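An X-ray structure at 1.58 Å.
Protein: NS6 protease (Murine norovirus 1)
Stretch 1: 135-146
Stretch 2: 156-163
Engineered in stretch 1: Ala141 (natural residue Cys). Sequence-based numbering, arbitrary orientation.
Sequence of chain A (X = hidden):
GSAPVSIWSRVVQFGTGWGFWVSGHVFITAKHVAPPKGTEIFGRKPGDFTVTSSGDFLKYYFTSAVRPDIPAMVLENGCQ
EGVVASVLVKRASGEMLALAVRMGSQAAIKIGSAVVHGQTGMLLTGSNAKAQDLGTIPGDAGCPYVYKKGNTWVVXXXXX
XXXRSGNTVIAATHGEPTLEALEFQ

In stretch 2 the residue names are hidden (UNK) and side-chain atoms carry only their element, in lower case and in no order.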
ATOM      1  N   GLY A 135      -2.824   4.164 -16.307  1.00 28.52           N
ATOM      2  CA  GLY A 135      -2.125   4.182 -15.041  1.00 23.33           C
ATOM      3  C   GLY A 135      -3.105   4.064 -13.897  1.00 24.92           C
ATOM      4  O   GLY A 135      -4.128   3.385 -14.019  1.00 22.16           O
ATOM      5  N   THR A 136      -2.790   4.704 -12.779  1.00 22.14           N
ATOM      6  CA  THR A 136      -3.682   4.706 -11.629  1.00 18.66           C
ATOM      7  C   THR A 136      -4.711   5.813 -11.789  1.00 22.18           C
ATOM      8  O   THR A 136      -4.477   6.811 -12.499  1.00 24.00           O
ATOM      9  CB  THR A 136      -2.929   4.879 -10.293  1.00 18.32           C
ATOM     10  OG1 THR A 136      -2.180   6.102 -10.318  1.00 20.49           O
ATOM     11  CG2 THR A 136      -1.979   3.709 -10.061  1.00 17.82           C
ATOM     12  N   ILE A 137      -5.863   5.616 -11.160  1.00 21.72           N
ATOM     13  CA  ILE A 137      -6.956   6.569 -11.221  1.00 19.75           C
ATOM     14  C   ILE A 137      -7.544   6.817  -9.841  1.00 19.74           C
ATOM     15  O   ILE A 137      -7.299   6.052  -8.913  1.00 18.86           O
ATOM     16  CB  ILE A 137      -8.079   6.056 -12.139  1.00 21.19           C
ATOM     17  CG1 ILE A 137      -8.679   4.765 -11.569  1.00 19.32           C
ATOM     18  CG2 ILE A 137      -7.558   5.844 -13.550  1.00 23.85           C
ATOM     19  CD1 ILE A 137      -9.874   4.244 -12.366  1.00 22.66           C
ATOM     20  N   PRO A 138      -8.340   7.891  -9.697  1.00 21.74           N
ATOM     21  CA  PRO A 138      -9.056   8.068  -8.430  1.00 17.79           C
ATOM     22  C   PRO A 138      -9.844   6.817  -8.094  1.00 17.24           C
ATOM     23  O   PRO A 138     -10.628   6.318  -8.919  1.00 20.98           O
ATOM     24  CB  PRO A 138     -10.007   9.223  -8.733  1.00 24.76           C
ATOM     25  CG  PRO A 138      -9.269  10.025  -9.737  1.00 24.43           C
ATOM     26  CD  PRO A 138      -8.565   9.023 -10.614  1.00 24.00           C
ATOM     27  N   GLY A 139      -9.629   6.308  -6.890  1.00 17.03           N
ATOM     28  CA  GLY A 139     -10.287   5.102  -6.434  1.00 17.71           C
ATOM     29  C   GLY A 139      -9.289   3.986  -6.179  1.00 16.78           C
ATOM     30  O   GLY A 139      -9.629   3.019  -5.501  1.00 16.93           O
ATOM     31  N   ASP A 140      -8.075   4.126  -6.718  1.00 16.55           N
ATOM     32  CA  ASP A 140      -7.053   3.078  -6.632  1.00 16.11           C
ATOM     33  C   ASP A 140      -6.269   3.094  -5.324  1.00 17.98           C
ATOM     34  O   ASP A 140      -5.559   2.126  -5.037  1.00 14.77           O
ATOM     35  CB  ASP A 140      -6.034   3.167  -7.770  1.00 16.32           C
ATOM     36  CG  ASP A 140      -6.601   2.804  -9.132  1.00 16.08           C
ATOM     37  OD1 ASP A 140      -7.713   2.228  -9.230  1.00 18.91           O
ATOM     38  OD2 ASP A 140      -5.890   3.083 -10.112  1.00 19.30           O
ATOM     39  N   ALA A 141      -6.374   4.163  -4.536  1.00 15.62           N
ATOM     40  CA  ALA A 141      -5.571   4.255  -3.307  1.00 15.57           C
ATOM     41  C   ALA A 141      -5.810   3.071  -2.371  1.00 17.01           C
ATOM     42  O   ALA A 141      -6.943   2.624  -2.176  1.00 14.22           O
ATOM     43  CB  ALA A 141      -5.818   5.563  -2.578  1.00 17.97           C
ATOM     44  N   GLY A 142      -4.719   2.596  -1.780  1.00 14.28           N
ATOM     45  CA  GLY A 142      -4.753   1.443  -0.900  1.00 15.33           C
ATOM     46  C   GLY A 142      -4.213   0.174  -1.522  1.00 11.49           C
ATOM     47  O   GLY A 142      -3.870  -0.764  -0.800  1.00 15.27           O
ATOM     48  N   CYS A 143      -4.174   0.103  -2.848  1.00 14.18           N
ATOM     49  CA  CYS A 143      -3.630  -1.072  -3.523  1.00 13.99           C
ATOM     50  C   CYS A 143      -2.133  -1.219  -3.227  1.00 13.51           C
ATOM     51  O   CYS A 143      -1.397  -0.217  -3.128  1.00 16.20           O
ATOM     52  CB  CYS A 143      -3.902  -1.027  -5.026  1.00 13.88           C
ATOM     53  SG  CYS A 143      -5.669  -1.244  -5.434  1.00 16.44           S
ATOM     54  N   PRO A 144      -1.669  -2.458  -3.044  1.00 13.80           N
ATOM     55  CA  PRO A 144      -0.277  -2.661  -2.622  1.00 14.15           C
ATOM     56  C   PRO A 144       0.763  -2.528  -3.737  1.00 14.19           C
ATOM     57  O   PRO A 144       0.498  -2.813  -4.899  1.00 16.06           O
ATOM     58  CB  PRO A 144      -0.300  -4.107  -2.111  1.00 13.54           C
ATOM     59  CG  PRO A 144      -1.290  -4.768  -3.050  1.00 14.78           C
ATOM     60  CD  PRO A 144      -2.392  -3.736  -3.194  1.00 16.21           C
ATOM     61  N   TYR A 145       1.969  -2.123  -3.345  1.00 14.49           N
ATOM     62  CA  TYR A 145       3.133  -2.185  -4.208  1.00 16.12           C
ATOM     63  C   TYR A 145       3.941  -3.382  -3.763  1.00 16.25           C
ATOM     64  O   TYR A 145       4.272  -3.486  -2.581  1.00 15.28           O
ATOM     65  CB  TYR A 145       4.002  -0.945  -4.001  1.00 15.25           C
ATOM     66  CG  TYR A 145       3.507   0.319  -4.673  1.00 15.64           C
ATOM     67  CD1 TYR A 145       2.214   0.790  -4.462  1.00 17.17           C
ATOM     68  CD2 TYR A 145       4.343   1.050  -5.505  1.00 16.00           C
ATOM     69  CE1 TYR A 145       1.760   1.956  -5.069  1.00 15.40           C
ATOM     70  CE2 TYR A 145       3.903   2.219  -6.122  1.00 17.96           C
ATOM     71  CZ  TYR A 145       2.613   2.667  -5.898  1.00 15.39           C
ATOM     72  OH  TYR A 145       2.164   3.828  -6.505  1.00 17.03           O
ATOM     73  N   VAL A 146       4.261  -4.279  -4.688  1.00 14.90           N
ATOM     74  CA  VAL A 146       4.995  -5.493  -4.343  1.00 19.56           C
ATOM     75  C   VAL A 146       6.171  -5.694  -5.291  1.00 18.46           C
ATOM     76  O   VAL A 146       6.214  -5.126  -6.373  1.00 19.90           O
ATOM     77  CB  VAL A 146       4.084  -6.753  -4.389  1.00 23.32           C
ATOM     78  CG1 VAL A 146       2.904  -6.605  -3.434  1.00 18.15           C
ATOM     79  CG2 VAL A 146       3.584  -7.015  -5.808  1.00 21.10           C
ATOM     80  N   UNK A 156       5.768  -3.448  -0.160  1.00 17.51           N
ATOM     81  CA  UNK A 156       6.586  -2.312   0.263  1.00 16.49           C
ATOM     82  C   UNK A 156       5.819  -1.058   0.653  1.00 16.02           C
ATOM     83  O   UNK A 156       6.395  -0.111   1.208  1.00 15.51           O
ATOM     84  c   UNK A 156       8.540  -3.144  -1.062  1.00 22.64           C
ATOM     85  c   UNK A 156       7.640  -1.951  -0.794  1.00 19.85           C
ATOM     86  c   UNK A 156       7.970  -0.838  -3.066  1.00 21.07           C
ATOM     87  c   UNK A 156       6.972  -1.437  -2.071  1.00 18.88           C
ATOM     88  N   UNK A 157       4.524  -1.038   0.372  1.00 15.61           N
ATOM     89  CA  UNK A 157       3.732   0.140   0.658  1.00 15.87           C
ATOM     90  C   UNK A 157       2.386   0.061  -0.031  1.00 15.30           C
ATOM     91  O   UNK A 157       2.068  -0.944  -0.672  1.00 15.07           O
ATOM     92  N   UNK A 158       1.599   1.126   0.099  1.00 15.48           N
ATOM     93  CA  UNK A 158       0.294   1.186  -0.541  1.00 14.74           C
ATOM     94  C   UNK A 158       0.149   2.435  -1.405  1.00 14.25           C
ATOM     95  O   UNK A 158       0.701   3.496  -1.101  1.00 17.23           O
ATOM     96  c   UNK A 158      -0.862   1.127   0.490  1.00 15.14           C
ATOM     97  c   UNK A 158      -0.847  -0.207   1.258  1.00 16.14           C
ATOM     98  c   UNK A 158      -0.821   2.285   1.458  1.00 16.73           C
ATOM     99  N   UNK A 159      -0.628   2.316  -2.478  1.00 12.31           N
ATOM    100  CA  UNK A 159      -0.804   3.451  -3.376  1.00 14.02           C
ATOM    101  C   UNK A 159      -1.553   4.589  -2.688  1.00 14.81           C
ATOM    102  O   UNK A 159      -2.583   4.369  -2.046  1.00 15.44           O
ATOM    103  c   UNK A 159      -2.793   4.800  -6.070  1.00 16.37           C
ATOM    104  n   UNK A 159      -2.303   5.722  -6.974  1.00 15.51           N
ATOM    105  c   UNK A 159      -0.996   5.591  -7.063  1.00 15.83           C
ATOM    106  c   UNK A 159      -1.606   3.018  -4.591  1.00 15.72           C
ATOM    107  c   UNK A 159      -1.719   4.109  -5.614  1.00 14.79           C
ATOM    108  n   UNK A 159      -0.616   4.636  -6.218  1.00 16.06           N
ATOM    109  N   UNK A 160      -1.066   5.820  -2.831  1.00 14.21           N
ATOM    110  CA  UNK A 160      -1.833   6.934  -2.268  1.00 12.83           C
ATOM    111  C   UNK A 160      -2.098   8.112  -3.211  1.00 16.17           C
ATOM    112  O   UNK A 160      -3.123   8.774  -3.083  1.00 17.11           O
ATOM    113  c   UNK A 160      -1.235   7.455  -0.950  1.00 15.41           C
ATOM    114  c   UNK A 160      -1.183   6.320   0.064  1.00 16.55           C
ATOM    115  c   UNK A 160       0.167   8.064  -1.188  1.00 15.98           C
ATOM    116  N   UNK A 161      -1.175   8.378  -4.125  1.00 16.11           N
ATOM    117  CA  UNK A 161      -1.283   9.584  -4.969  1.00 15.51           C
ATOM    118  C   UNK A 161      -0.624   9.453  -6.328  1.00 16.04           C
ATOM    119  O   UNK A 161       0.207   8.571  -6.558  1.00 15.13           O
ATOM    120  c   UNK A 161      -0.722  10.797  -4.229  1.00 18.95           C
ATOM    121  N   UNK A 162      -1.022  10.337  -7.245  1.00 16.92           N
ATOM    122  CA  UNK A 162      -0.439  10.379  -8.578  1.00 18.08           C
ATOM    123  C   UNK A 162      -0.600  11.777  -9.158  1.00 21.29           C
ATOM    124  O   UNK A 162      -1.377  12.587  -8.649  1.00 19.56           O
ATOM    125  c   UNK A 162      -1.108   9.348  -9.485  1.00 18.64           C
ATOM    126  N   UNK A 163       0.147  12.057 -10.218  1.00 24.17           N
ATOM    127  CA  UNK A 163      -0.103  13.247 -11.016  1.00 28.15           C
ATOM    128  C   UNK A 163      -1.217  12.933 -12.007  1.00 31.23           C
ATOM    129  O   UNK A 163      -1.382  11.785 -12.404  1.00 31.18           O
ATOM    130  c   UNK A 163       1.182  13.695 -11.738  1.00 30.43           C
ATOM    131  o   UNK A 163       1.696  12.620 -12.534  1.00 28.95           O
ATOM    132  c   UNK A 163       2.232  14.070 -10.722  1.00 31.72           C
TER
HETATM  133  O   HOH W   1      -3.366   9.515 -12.685  1.00 30.04           O

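Position 156 carries four side-chain carbons, forked at the first, with one arm two carbons long. Its backbone N donates to Tyr145 O at 2.8 Å, and a carbon of the longer arm lies 3.6 Å from Tyr145 CB. A fork at the first carbon with unequal arms is isoleucine: Ile156, whose CG1 makes that apolar contact.

Position 157 has no side-chain atoms, and its contribution is backbone: its O accepts from Tyr145 N at 2.9 Å with a nearly straight 172° angle, and also receives a CA-H...O contact from Pro144 CA at 3.5 Å. With no side chain it is glycine, Gly157. A CB here would point to the face of the sheet that holds the Tyr145 side chain, about 4.9 Å from Tyr145 CB.

At position 158 one carbon carries two more, three in all, and one of the tips sits 3.7 Å from Gly142 O. This is valine. Val158 pairs with Pro144 in an antiparallel, non-hydrogen-bonded bridge, the CA atoms of Val158 and Pro144 4.4 Å apart, and both side chains take the same face of the sheet. Val158 CA also makes a CA-H...O contact with Cys143 O at 3.4 Å.

Position 159 shows one carbon and then a five-membered ring of three carbons and two nitrogens. One ring nitrogen is hydrogen-bonded to Tyr145 OH at 2.9 Å; the other lies 3.4 Å from Thr136 OG1. Thr136 CG2 packs over one ring face, 3.9 Å from the ring centroid. Such a ring can only be histidine. The CA-to-CB bond of His159 points toward stretch 1, and chi1 is t; the nitrogen bonded to Tyr145 OH is ND1, the one near Thr136 OG1 is NE2, and Asp140 C approaches the edge, 3.9 Å from His159 CD2. The backbone is engaged too: His159 N donates to Cys143 O at 2.7 Å, and His159 O accepts from Gly142 N at 2.8 Å.

Position 160 again has one carbon bearing two carbons. Its CA-to-CB bond points away from stretch 1, and its carbonyl O comes 4.2 Å from the CB of Ala141, an engineered replacement for Cys. This is Val160.

Position 161 has a single carbon, turned away and touching nothing on stretch 1: Ala161. Position 162 also has one carbon, but it points toward stretch 1, with CB 3.5 Å from Thr136 OG1: Ala162. At position 163 one carbon carries an oxygen and a carbon, with no direct contact to stretch 1, yet a water donates to both Thr136 O and the O of 163, at 2.9 and 3.0 Å: Thr163.

The contact works by layering a side-chain lock on a backbone ladder. Two type II turns, Ile137 to Asp140 and Asp140 to Cys143, lead the first stretch into its strand; the first is braced by Ile137 N donating to Asp140 OD2 at 2.7 Å. Gly139 and Gly142 adopt backbone angles that would jam a CB against the preceding carbonyl. Four backbone hydrogen bonds then fix the pairing, and the His159 ring has Thr136 CG2 over one face and Asp140, Ala141 and Tyr145 OH at its edge.

Stretch 2 (156-163) IGVHVAAT
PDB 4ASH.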